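Local coordinates for protein packaging enzyme P4 (Pseudomonas phage phi13, PDB 4BLP) that probably hydrolyses NTP as a hexameric RecA-like helicase motor that packages the phage RNA genome into the viral capsid, at residues D[193-196]-D[197-201]. Sequence-based numbering, arbitrary orientation.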
loop_
_atom_site.group_PDB
_atom_site.type_symbol
_atom_site.label_atom_id
_atom_site.label_comp_id
_atom_site.label_asym_id
_atom_site.label_seq_id
_atom_site.Cartn_x
_atom_site.Cartn_y
_atom_site.Cartn_z
ATOM N N LEU D 193 -1.242 24.468 -5.027
ATOM C CA LEU D 193 -0.415 24.811 -3.858
ATOM C C LEU D 193 0.704 25.823 -4.217
ATOM O O LEU D 193 0.967 26.737 -3.433
ATOM C CB LEU D 193 0.178 23.494 -3.326
ATOM C CG LEU D 193 1.299 23.650 -2.270
ATOM C CD1 LEU D 193 0.715 24.176 -0.931
ATOM C CD2 LEU D 193 1.971 22.286 -2.062
ATOM N N THR D 194 1.367 25.661 -5.395
ATOM C CA THR D 194 2.464 26.575 -5.718
ATOM C C THR D 194 1.951 27.981 -5.963
ATOM O O THR D 194 2.577 28.942 -5.490
ATOM C CB THR D 194 3.300 26.092 -6.932
ATOM O OG1 THR D 194 2.504 26.094 -8.127
ATOM C CG2 THR D 194 3.899 24.700 -6.701
ATOM N N GLU D 195 0.822 28.112 -6.690
ATOM C CA GLU D 195 0.271 29.450 -6.936
ATOM C C GLU D 195 -0.165 30.074 -5.596
ATOM O O GLU D 195 0.051 31.260 -5.370
ATOM C CB GLU D 195 -0.928 29.354 -7.913
ATOM C CG GLU D 195 -1.456 30.727 -8.286
ATOM C CD GLU D 195 -2.699 30.686 -9.168
ATOM O OE1 GLU D 195 -3.352 29.618 -9.264
ATOM O OE2 GLU D 195 -3.043 31.754 -9.716
ATOM N N MET D 196 -0.829 29.298 -4.754
ATOM C CA MET D 196 -1.274 29.802 -3.444
ATOM C C MET D 196 -0.080 30.354 -2.657
ATOM O O MET D 196 -0.146 31.491 -2.196
ATOM C CB MET D 196 -1.954 28.663 -2.659
ATOM C CG MET D 196 -2.516 29.109 -1.283
ATOM S SD MET D 196 -1.246 29.267 0.022
ATOM C CE MET D 196 -0.789 27.516 0.199
ATOM N N LEU D 197 1.013 29.584 -2.541
ATOM C CA LEU D 197 2.163 30.031 -1.759
ATOM C C LEU D 197 2.860 31.236 -2.383
ATOM O O LEU D 197 3.239 32.136 -1.658
ATOM C CB LEU D 197 3.174 28.903 -1.551
ATOM C CG LEU D 197 4.255 29.181 -0.487
ATOM C CD1 LEU D 197 3.683 29.607 0.904
ATOM C CD2 LEU D 197 5.128 27.967 -0.313
ATOM N N ALA D 198 3.062 31.233 -3.701
ATOM C CA ALA D 198 3.740 32.343 -4.365
ATOM C C ALA D 198 2.935 33.633 -4.172
ATOM O O ALA D 198 3.508 34.670 -3.802
ATOM C CB ALA D 198 3.924 32.028 -5.858
ATOM N N VAL D 199 1.611 33.566 -4.405
ATOM C CA VAL D 199 0.746 34.755 -4.280
ATOM C C VAL D 199 0.783 35.251 -2.820
ATOM O O VAL D 199 0.903 36.460 -2.586
ATOM C CB VAL D 199 -0.699 34.449 -4.771
ATOM C CG1 VAL D 199 -1.677 35.561 -4.403
ATOM C CG2 VAL D 199 -0.683 34.260 -6.286
ATOM N N ALA D 200 0.685 34.325 -1.860
ATOM C CA ALA D 200 0.755 34.687 -0.429
ATOM C C ALA D 200 2.071 35.368 -0.088
ATOM O O ALA D 200 2.071 36.421 0.580
ATOM C CB ALA D 200 0.570 33.432 0.438
ATOM N N LEU D 201 3.198 34.765 -0.499
ATOM C CA LEU D 201 4.524 35.346 -0.195
ATOM C C LEU D 201 4.698 36.703 -0.871
ATOM O O LEU D 201 5.282 37.609 -0.275
ATOM C CB LEU D 201 5.648 34.393 -0.633
ATOM C CG LEU D 201 5.667 33.071 0.185
ATOM C CD1 LEU D 201 6.755 32.127 -0.361
ATOM C CD2 LEU D 201 5.937 33.397 1.705
#
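Four backbone bonds join residues 193-196 to the helical turn that follows, a compact example of i to i+4 pairing. L197 N donates to L193 O at 3.0 Å, A198 N to T194 O at 2.9 Å, V199 N to E195 O, and A200 N to M196 O; none bends below 162° at the hydrogen. Between side chains there is one contact: E195 and V199 run side by side in the same direction, with E195 CG 4.1 Å from V199 CG2. Other approaches set side chain against backbone. The same V199 CG2 sits 3.2 Å from E195 O, because it is the branch beside the backbone N of V199. M196, bent at both chi2 (-78°) and chi3 (-67°), folds its sulfur back so that SD lies 3.4 Å from L197 N. All this belongs to the first turns of helix 193-205, which follows strand 187-189, outermost within the chain in the RecA-like sheet, and whose L193, L197 and L201 pack on the small antiparallel sheet 65-78/110-111. Just ahead of the helix, D192 OD1 accepts from backbone E195 N. Of the polar ends, T194 OG1 is hydrogen-bonded to D192 OD2, while E195 OE1 accepts from A191 N and forms a salt bridge with R128 of a neighbouring subunit.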